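Local coordinates for mRNA export factor MEX67 (Candida albicans, PDB 1Q40), which probably acts as an mRNA export receptor, this fragment being its NTF2-like middle domain, which pairs with a second protein chain, at residues 51-56 with 205-210; 108-113 with 140-145; 186-191 with 198-203. All coordinates share one frame; numbering follows the deposited sequence.

Interaction 1. Residues 51-56 with 205-210; sequences SSHPHL and LIRPYT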
loop_
_atom_site.group_PDB
_atom_site.type_symbol
_atom_site.label_atom_id
_atom_site.label_comp_id
_atom_site.label_asym_id
_atom_site.label_seq_id
_atom_site.Cartn_x
_atom_site.Cartn_y
_atom_site.Cartn_z
ATOM N N SER B 51 3.195 -8.990 8.151
ATOM C CA SER B 51 3.290 -9.274 9.574
ATOM C C SER B 51 4.264 -8.347 10.300
ATOM O O SER B 51 4.251 -8.276 11.525
ATOM C CB SER B 51 3.667 -10.743 9.800
ATOM O OG SER B 51 4.975 -11.036 9.334
ATOM N N SER B 52 5.112 -7.651 9.550
ATOM C CA SER B 52 6.093 -6.753 10.131
ATOM C C SER B 52 5.614 -5.306 10.264
ATOM O O SER B 52 6.380 -4.441 10.695
ATOM C CB SER B 52 7.363 -6.767 9.286
ATOM O OG SER B 52 8.420 -6.170 10.027
ATOM N N HIS B 53 4.376 -5.028 9.870
ATOM C CA HIS B 53 3.940 -3.639 9.740
ATOM C C HIS B 53 3.883 -2.973 11.102
ATOM O O HIS B 53 3.378 -3.566 12.041
ATOM C CB HIS B 53 2.563 -3.530 9.106
ATOM C CG HIS B 53 2.323 -2.220 8.429
ATOM N ND1 HIS B 53 2.565 -2.030 7.089
ATOM C CD2 HIS B 53 1.864 -1.036 8.903
ATOM C CE1 HIS B 53 2.254 -0.788 6.762
ATOM N NE2 HIS B 53 1.823 -0.164 7.844
ATOM N N PRO B 54 4.394 -1.748 11.207
ATOM C CA PRO B 54 4.314 -0.993 12.468
ATOM C C PRO B 54 2.892 -0.848 13.003
ATOM O O PRO B 54 1.920 -0.800 12.254
ATOM C CB PRO B 54 4.907 0.370 12.097
ATOM C CG PRO B 54 5.895 0.024 11.012
ATOM C CD PRO B 54 5.161 -1.014 10.181
ATOM N N HIS B 55 2.788 -0.818 14.321
ATOM C CA HIS B 55 1.511 -0.626 14.995
ATOM C C HIS B 55 1.768 -0.268 16.462
ATOM O O HIS B 55 2.881 -0.448 16.971
ATOM C CB HIS B 55 0.650 -1.895 14.902
ATOM C CG HIS B 55 1.290 -3.108 15.503
ATOM N ND1 HIS B 55 2.305 -3.807 14.877
ATOM C CD2 HIS B 55 1.070 -3.737 16.683
ATOM C CE1 HIS B 55 2.672 -4.821 15.644
ATOM N NE2 HIS B 55 1.941 -4.799 16.745
ATOM N N LEU B 56 0.736 0.224 17.141
ATOM C CA LEU B 56 0.851 0.523 18.565
ATOM C C LEU B 56 0.810 -0.791 19.341
ATOM O O LEU B 56 -0.145 -1.564 19.216
ATOM C CB LEU B 56 -0.281 1.448 19.028
ATOM C CG LEU B 56 -0.302 1.784 20.529
ATOM C CD1 LEU B 56 0.818 2.748 20.889
ATOM C CD2 LEU B 56 -1.641 2.363 20.925
ATOM N N LEU B 205 -4.470 -5.810 1.620
ATOM C CA LEU B 205 -3.311 -5.971 2.476
ATOM C C LEU B 205 -3.776 -6.098 3.927
ATOM O O LEU B 205 -4.520 -5.251 4.417
ATOM C CB LEU B 205 -2.354 -4.788 2.328
ATOM C CG LEU B 205 -0.987 -4.965 3.030
ATOM C CD1 LEU B 205 0.102 -4.298 2.243
ATOM C CD2 LEU B 205 -0.977 -4.393 4.451
ATOM N N ILE B 206 -3.313 -7.154 4.595
ATOM C CA ILE B 206 -3.673 -7.484 5.978
ATOM C C ILE B 206 -2.439 -7.313 6.862
ATOM O O ILE B 206 -1.359 -7.798 6.523
ATOM C CB ILE B 206 -4.171 -8.946 6.042
ATOM C CG1 ILE B 206 -5.401 -9.145 5.136
ATOM C CG2 ILE B 206 -4.484 -9.363 7.482
ATOM C CD1 ILE B 206 -6.649 -8.364 5.578
ATOM N N ARG B 207 -2.609 -6.615 7.984
ATOM C CA ARG B 207 -1.524 -6.262 8.893
ATOM C C ARG B 207 -2.024 -6.167 10.357
ATOM O O ARG B 207 -3.245 -6.201 10.619
ATOM C CB ARG B 207 -0.838 -4.961 8.434
ATOM C CG ARG B 207 -1.781 -3.789 8.187
ATOM C CD ARG B 207 -1.109 -2.548 7.629
ATOM N NE ARG B 207 -2.068 -1.494 7.315
ATOM C CZ ARG B 207 -2.462 -0.551 8.168
ATOM N NH1 ARG B 207 -3.340 0.361 7.771
ATOM N NH2 ARG B 207 -1.999 -0.517 9.415
ATOM N N PRO B 208 -1.099 -6.119 11.317
ATOM C CA PRO B 208 -1.499 -6.060 12.726
ATOM C C PRO B 208 -2.392 -4.847 13.008
ATOM O O PRO B 208 -2.206 -3.766 12.437
ATOM C CB PRO B 208 -0.168 -5.965 13.470
ATOM C CG PRO B 208 0.830 -6.595 12.531
ATOM C CD PRO B 208 0.370 -6.157 11.170
ATOM N N TYR B 209 -3.390 -5.059 13.848
ATOM C CA TYR B 209 -4.280 -3.994 14.276
ATOM C C TYR B 209 -3.500 -2.907 14.988
ATOM O O TYR B 209 -2.626 -3.196 15.821
ATOM C CB TYR B 209 -5.329 -4.550 15.229
ATOM C CG TYR B 209 -6.206 -3.491 15.847
ATOM C CD1 TYR B 209 -6.971 -2.642 15.052
ATOM C CD2 TYR B 209 -6.260 -3.330 17.232
ATOM C CE1 TYR B 209 -7.782 -1.667 15.621
ATOM C CE2 TYR B 209 -7.072 -2.357 17.815
ATOM C CZ TYR B 209 -7.827 -1.529 17.001
ATOM O OH TYR B 209 -8.637 -0.570 17.564
ATOM N N THR B 210 -3.798 -1.661 14.629
ATOM C CA THR B 210 -3.268 -0.519 15.330
ATOM C C THR B 210 -4.429 0.372 15.748
ATOM O O THR B 210 -5.192 0.855 14.909
ATOM C CB THR B 210 -2.207 0.239 14.495
ATOM O OG1 THR B 210 -1.597 1.235 15.320
ATOM C CG2 THR B 210 -2.813 1.014 13.310
HETATM O O HOH W 1 -0.363 -2.287 10.997
HETATM O O HOH W 2 -2.736 -1.459 18.717
#

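Interaction 2. Residues 108-113 with 140-145; sequences PKTRHD and GSFDEV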
loop_
_atom_site.group_PDB
_atom_site.type_symbol
_atom_site.label_atom_id
_atom_site.label_comp_id
_atom_site.label_asym_id
_atom_site.label_seq_id
_atom_site.Cartn_x
_atom_site.Cartn_y
_atom_site.Cartn_z
ATOM N N PRO B 108 -11.546 -14.803 6.791
ATOM C CA PRO B 108 -12.452 -14.721 7.948
ATOM C C PRO B 108 -13.593 -13.712 7.734
ATOM O O PRO B 108 -13.429 -12.688 7.052
ATOM C CB PRO B 108 -11.523 -14.302 9.088
ATOM C CG PRO B 108 -10.173 -14.867 8.695
ATOM C CD PRO B 108 -10.128 -14.728 7.194
ATOM N N LYS B 109 -14.751 -14.039 8.293
ATOM C CA LYS B 109 -15.930 -13.180 8.238
ATOM C C LYS B 109 -15.718 -11.980 9.144
ATOM O O LYS B 109 -15.120 -12.104 10.206
ATOM C CB LYS B 109 -17.174 -13.977 8.638
ATOM C CG LYS B 109 -17.367 -15.222 7.738
ATOM C CD LYS B 109 -18.699 -15.906 7.936
ATOM C CE LYS B 109 -18.840 -17.065 6.967
ATOM N NZ LYS B 109 -19.944 -17.962 7.346
ATOM N N THR B 110 -16.222 -10.825 8.717
ATOM C CA THR B 110 -15.839 -9.541 9.294
ATOM C C THR B 110 -17.013 -8.643 9.650
ATOM O O THR B 110 -18.144 -8.831 9.196
ATOM C CB THR B 110 -14.977 -8.761 8.278
ATOM O OG1 THR B 110 -15.638 -8.736 6.999
ATOM C CG2 THR B 110 -13.630 -9.472 8.022
ATOM N N ARG B 111 -16.703 -7.629 10.444
ATOM C CA ARG B 111 -17.537 -6.445 10.534
ATOM C C ARG B 111 -16.650 -5.197 10.515
ATOM O O ARG B 111 -15.754 -5.044 11.343
ATOM C CB ARG B 111 -18.465 -6.494 11.746
ATOM C CG ARG B 111 -17.804 -6.780 13.052
ATOM C CD ARG B 111 -17.729 -5.568 13.964
ATOM N NE ARG B 111 -19.026 -5.223 14.539
ATOM C CZ ARG B 111 -19.251 -4.125 15.256
ATOM N NH1 ARG B 111 -18.266 -3.260 15.490
ATOM N NH2 ARG B 111 -20.465 -3.890 15.745
ATOM N N HIS B 112 -16.863 -4.367 9.496
ATOM C CA HIS B 112 -16.249 -3.057 9.360
ATOM C C HIS B 112 -17.280 -2.049 9.853
ATOM O O HIS B 112 -18.377 -1.968 9.311
ATOM C CB HIS B 112 -15.930 -2.757 7.897
ATOM C CG HIS B 112 -14.922 -3.679 7.278
ATOM N ND1 HIS B 112 -15.186 -5.004 7.007
ATOM C CD2 HIS B 112 -13.660 -3.452 6.846
ATOM C CE1 HIS B 112 -14.123 -5.558 6.447
ATOM N NE2 HIS B 112 -13.183 -4.635 6.335
ATOM N N ASP B 113 -16.926 -1.273 10.866
ATOM C CA ASP B 113 -17.881 -0.397 11.549
ATOM C C ASP B 113 -17.899 0.991 10.893
ATOM O O ASP B 113 -17.679 2.007 11.549
ATOM C CB ASP B 113 -17.495 -0.342 13.034
ATOM C CG ASP B 113 -18.555 0.294 13.908
ATOM O OD1 ASP B 113 -19.770 0.088 13.664
ATOM O OD2 ASP B 113 -18.241 1.022 14.881
ATOM N N GLY B 140 -8.024 1.104 7.119
ATOM C CA GLY B 140 -8.755 1.020 8.369
ATOM C C GLY B 140 -8.517 -0.250 9.153
ATOM O O GLY B 140 -7.426 -0.824 9.110
ATOM N N SER B 141 -9.552 -0.679 9.869
ATOM C CA SER B 141 -9.522 -1.924 10.640
ATOM C C SER B 141 -10.868 -2.654 10.612
ATOM O O SER B 141 -11.882 -2.096 10.199
ATOM C CB SER B 141 -9.108 -1.635 12.089
ATOM O OG SER B 141 -10.025 -0.730 12.708
ATOM N N PHE B 142 -10.857 -3.920 11.016
ATOM C CA PHE B 142 -12.084 -4.705 11.153
ATOM C C PHE B 142 -12.007 -5.677 12.326
ATOM O O PHE B 142 -10.924 -5.956 12.852
ATOM C CB PHE B 142 -12.446 -5.448 9.848
ATOM C CG PHE B 142 -11.371 -6.392 9.334
ATOM C CD1 PHE B 142 -11.155 -7.636 9.926
ATOM C CD2 PHE B 142 -10.598 -6.046 8.246
ATOM C CE1 PHE B 142 -10.158 -8.505 9.446
ATOM C CE2 PHE B 142 -9.602 -6.913 7.762
ATOM C CZ PHE B 142 -9.395 -8.134 8.359
ATOM N N ASP B 143 -13.175 -6.153 12.755
ATOM C CA ASP B 143 -13.288 -7.260 13.689
ATOM C C ASP B 143 -13.517 -8.530 12.891
ATOM O O ASP B 143 -14.178 -8.509 11.860
ATOM C CB ASP B 143 -14.475 -7.056 14.623
ATOM C CG ASP B 143 -14.274 -5.904 15.559
ATOM O OD1 ASP B 143 -13.646 -6.122 16.616
ATOM O OD2 ASP B 143 -14.694 -4.747 15.323
ATOM N N GLU B 144 -12.957 -9.634 13.360
ATOM C CA GLU B 144 -13.275 -10.935 12.801
ATOM C C GLU B 144 -14.355 -11.532 13.677
ATOM O O GLU B 144 -14.168 -11.651 14.880
ATOM C CB GLU B 144 -12.041 -11.825 12.770
ATOM C CG GLU B 144 -10.985 -11.330 11.800
ATOM C CD GLU B 144 -9.687 -12.118 11.882
ATOM O OE1 GLU B 144 -9.559 -12.961 12.790
ATOM O OE2 GLU B 144 -8.784 -11.879 11.047
ATOM N N VAL B 145 -15.490 -11.881 13.075
ATOM C CA VAL B 145 -16.652 -12.392 13.813
ATOM C C VAL B 145 -16.854 -13.907 13.688
ATOM O O VAL B 145 -17.585 -14.502 14.472
ATOM C CB VAL B 145 -17.948 -11.662 13.401
ATOM C CG1 VAL B 145 -17.851 -10.177 13.731
ATOM C CG2 VAL B 145 -18.260 -11.852 11.919
HETATM O O HOH W 3 -14.073 -1.607 11.839
#

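Interaction 3. Residues 186-191 with 198-203; sequences TFVVIP and IVASDT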
loop_
_atom_site.group_PDB
_atom_site.type_symbol
_atom_site.label_atom_id
_atom_site.label_comp_id
_atom_site.label_asym_id
_atom_site.label_seq_id
_atom_site.Cartn_x
_atom_site.Cartn_y
_atom_site.Cartn_z
ATOM N N THR B 186 -7.228 -1.657 -2.289
ATOM C CA THR B 186 -7.209 -0.843 -3.502
ATOM C C THR B 186 -8.050 -1.493 -4.595
ATOM O O THR B 186 -7.849 -2.656 -4.933
ATOM C CB THR B 186 -5.754 -0.672 -3.992
ATOM O OG1 THR B 186 -5.015 0.077 -3.030
ATOM C CG2 THR B 186 -5.673 0.187 -5.258
ATOM N N PHE B 187 -8.991 -0.722 -5.134
ATOM C CA PHE B 187 -9.838 -1.126 -6.243
ATOM C C PHE B 187 -9.508 -0.256 -7.473
ATOM O O PHE B 187 -9.369 0.957 -7.350
ATOM C CB PHE B 187 -11.315 -0.900 -5.898
ATOM C CG PHE B 187 -11.798 -1.628 -4.665
ATOM C CD1 PHE B 187 -12.371 -2.885 -4.768
ATOM C CD2 PHE B 187 -11.730 -1.028 -3.415
ATOM C CE1 PHE B 187 -12.849 -3.551 -3.645
ATOM C CE2 PHE B 187 -12.201 -1.681 -2.277
ATOM C CZ PHE B 187 -12.770 -2.943 -2.398
ATOM N N VAL B 188 -9.384 -0.866 -8.648
ATOM C CA VAL B 188 -9.489 -0.131 -9.907
ATOM C C VAL B 188 -10.884 -0.429 -10.446
ATOM O O VAL B 188 -11.196 -1.578 -10.744
ATOM C CB VAL B 188 -8.426 -0.565 -10.934
ATOM C CG1 VAL B 188 -8.592 0.203 -12.247
ATOM C CG2 VAL B 188 -7.035 -0.363 -10.377
ATOM N N VAL B 189 -11.726 0.597 -10.539
ATOM C CA VAL B 189 -13.111 0.449 -10.985
ATOM C C VAL B 189 -13.287 1.096 -12.366
ATOM O O VAL B 189 -12.852 2.224 -12.585
ATOM C CB VAL B 189 -14.092 1.083 -9.974
ATOM C CG1 VAL B 189 -15.540 0.726 -10.320
ATOM C CG2 VAL B 189 -13.753 0.645 -8.545
ATOM N N ILE B 190 -13.923 0.373 -13.287
ATOM C CA ILE B 190 -14.114 0.834 -14.665
ATOM C C ILE B 190 -15.601 0.808 -15.080
ATOM O O ILE B 190 -16.414 0.161 -14.425
ATOM C CB ILE B 190 -13.238 -0.008 -15.637
ATOM C CG1 ILE B 190 -13.645 -1.485 -15.621
ATOM C CG2 ILE B 190 -11.761 0.127 -15.278
ATOM C CD1 ILE B 190 -12.934 -2.337 -16.667
ATOM N N PRO B 191 -15.969 1.534 -16.141
ATOM C CA PRO B 191 -17.344 1.488 -16.671
ATOM C C PRO B 191 -17.800 0.101 -17.158
ATOM O O PRO B 191 -18.898 -0.334 -16.805
ATOM C CB PRO B 191 -17.306 2.480 -17.842
ATOM C CG PRO B 191 -16.149 3.361 -17.566
ATOM C CD PRO B 191 -15.131 2.487 -16.892
ATOM N N ILE B 198 -17.376 -2.238 -12.897
ATOM C CA ILE B 198 -16.588 -3.466 -12.908
ATOM C C ILE B 198 -15.275 -3.239 -12.153
ATOM O O ILE B 198 -14.517 -2.328 -12.481
ATOM C CB ILE B 198 -16.299 -3.895 -14.366
ATOM C CG1 ILE B 198 -17.604 -4.226 -15.107
ATOM C CG2 ILE B 198 -15.322 -5.068 -14.417
ATOM C CD1 ILE B 198 -18.450 -5.324 -14.466
ATOM N N VAL B 199 -15.018 -4.060 -11.139
ATOM C CA VAL B 199 -13.721 -4.078 -10.470
ATOM C C VAL B 199 -12.731 -4.851 -11.338
ATOM O O VAL B 199 -12.824 -6.073 -11.475
ATOM C CB VAL B 199 -13.808 -4.704 -9.050
ATOM C CG1 VAL B 199 -12.443 -4.709 -8.368
ATOM C CG2 VAL B 199 -14.827 -3.951 -8.189
ATOM N N ALA B 200 -11.802 -4.115 -11.946
ATOM C CA ALA B 200 -10.744 -4.685 -12.774
ATOM C C ALA B 200 -9.637 -5.324 -11.936
ATOM O O ALA B 200 -9.071 -6.339 -12.329
ATOM C CB ALA B 200 -10.142 -3.611 -13.665
ATOM N N SER B 201 -9.317 -4.685 -10.816
ATOM C CA SER B 201 -8.217 -5.084 -9.931
ATOM C C SER B 201 -8.607 -4.791 -8.491
ATOM O O SER B 201 -9.245 -3.783 -8.210
ATOM C CB SER B 201 -6.923 -4.332 -10.287
ATOM O OG SER B 201 -5.915 -4.531 -9.297
ATOM N N ASP B 202 -8.191 -5.667 -7.581
ATOM C CA ASP B 202 -8.585 -5.616 -6.181
ATOM C C ASP B 202 -7.444 -6.240 -5.370
ATOM O O ASP B 202 -7.195 -7.438 -5.501
ATOM C CB ASP B 202 -9.871 -6.413 -6.035
ATOM C CG ASP B 202 -10.475 -6.357 -4.651
ATOM O OD1 ASP B 202 -9.830 -5.887 -3.690
ATOM O OD2 ASP B 202 -11.623 -6.806 -4.436
ATOM N N THR B 203 -6.738 -5.424 -4.573
ATOM C CA THR B 203 -5.646 -5.903 -3.721
ATOM C C THR B 203 -5.936 -5.567 -2.261
ATOM O O THR B 203 -6.179 -4.409 -1.927
ATOM C CB THR B 203 -4.264 -5.309 -4.138
ATOM O OG1 THR B 203 -4.331 -3.881 -4.296
ATOM C CG2 THR B 203 -3.869 -5.779 -5.504
HETATM O O HOH W 4 -5.817 -2.949 -7.170
#

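Interaction 1. Residues 51-56 with 205-210
The imidazole of His53 lies over the aliphatic part of Arg207: CD of Arg207 sits 3.5 Å from the centroid of the His53 ring, above its middle, a close CH-pi contact. While this methylene covers the centre of the ring, the guanidinium lies obliquely beside it, planes 36° apart and Arg207 NH2 3.9 Å from His53 CD2. The polar ends also have partners outside the two segments: Arg207 NE forms a salt bridge to Asp184, and His53 is held at ND1 by Asp50 and at NE2 by a polar side chain of the partner protein.

A second CH-pi pair follows. Pro208 CB stands 3.7 Å from the centroid of the His55 ring, displaced toward the rim, with the two side chains at about a right angle. CG of His55 lies between its backbone N and carbonyl carbon (chi1 59°). The ring is turned with ND1 toward its own loop, where ND1 of His55 donates to His53 O at 3.0 Å. That bond is nearly straight (167°) and within the ring plane, which fixes the rotation of the imidazole and puts a proton on ND1.

Further on, Leu56 N donates to Thr210 OG1 at 3.1 Å, and the same hydroxyl bonds Asp212 O. Water 1 bridges the gap, accepting from Arg207 NH2 at 2.9 Å and donating to Pro54 O and Pro208 O. No beta ladder forms here: residues 51-56 run nearly parallel to 207-210, a loop packed on the C-terminal part of strand 198-208 and the residues that follow, at the heterodimer face of an NTF2-like domain.

Interaction 2. Residues 108-113 with 140-145
Val145 N and Lys109 O form the shortest of three backbone bonds, at 2.9 Å. Next along, Arg111 and Asp143 bond both ways as an antiparallel hydrogen-bonded pair, with Arg111 N to Asp143 O at 3.0 Å and Asp143 N to Arg111 O at 3.1 Å. Their side chains leave on the same side of the sheet and lie alongside each other, yet the salt bridge is long: Arg111 NH1 is 3.9 Å from Asp143 OD2, and the guanidinium and carboxylate planes are 73° apart. Arg111 CD, at 3.4 Å from Asp143 OD2, is nearer than NH1, and Lys180 makes a further weak, long ion pair with Asp143 OD1. Past the last bridge, water 3 accepts from Asp113 N and donates to Ser141 O, continuing the link where the strands part.

This is the short edge strand 109-111 added to the long strand 134-146 of the curved sheet of an NTF2-like fold, with helix 14-29 against it: Asp29 hydrogen-bonds Thr110 OG1 and accepts from His112 N.

On the face of Thr110 and Glu144 the packing is mostly by carbon atoms. Thr110 CG2 lies over one face of the Phe142 ring, offset toward the rim and 3.6 Å from Phe142 CD1. Phe142 CB in turn covers the middle of the His112 ring, 3.7 Å from its centroid, while the two rings themselves meet obliquely, planes 47° apart. Pro108 and Glu144 point the same way, Pro108 CB being 4.0 Å from Glu144 CD; the carboxylate beyond is gripped by Tyr73 OH, Lys181 NZ and Ser179 N.

Interaction 3. Residues 186-191 with 198-203
Thr186 O is gripped from several directions: Thr203 N donates to it at 3.0 Å, water 4 donates as well, and Asp202 CA makes a CA-H...O contact. Thr186 N returns the bond to Thr203 O, closing a hydrogen-bonded antiparallel pair. The same water reaches Ser201 OG at 2.7 Å.

Farther along, Val188 N bonds Ser201 O, but Val188 O receives Ala200 N at 2.9 Å, close to the carbonyl axis though bent at the hydrogen (145°). The register slips by one residue here, a beta bulge, and Ser201 N is buried without a partner. Pairing resumes with Val189 opposite Val199, then Ile190 and Ile198 as a hydrogen-bonded pair, where Ile190 CG1 packs 3.8 Å from Ile198 CB.

On the face of Phe187 and Asp202, Val199 CG1 touches the ring edge at Phe187 CD1 (4.0 Å). Asp202 lies alongside, its OD2 3.6 Å from Phe187 CE1; that oxygen is held by Tyr39 OH and Arg185.

The hairpin 181-190/198-208 lies within the sheet between strands 134-146 and 44-49, with helix 14-29 packing Phe20 and Tyr24 edge-to-face with Phe187, while polar side chains of the partner protein hydrogen-bond the hydroxyls of Thr186, Ser201 and Thr203.

How the interactions relate
All three contacts reach one curved sheet, interaction 1 by packing a loop on it. Interactions 1 and 3 share strand 198-208, whose two ends they occupy, and their centres lie about 24 Å apart on opposite sides of the chain's centre. Interaction 2 is nested in sequence inside the loop closed by interaction 1 and touches it directly: Tyr209 CE1 packs on Ser141 CB at 3.8 Å, and Ile206 CD1 on Phe142 CZ at 3.9 Å. Interactions 2 and 3 stay about 9 Å apart at their nearest atoms, though they use neighbouring strands. The partner protein reaches interactions 1 and 3 but not 2, while a glycerol, probably from the crystallisation liquor, binds at Ser51.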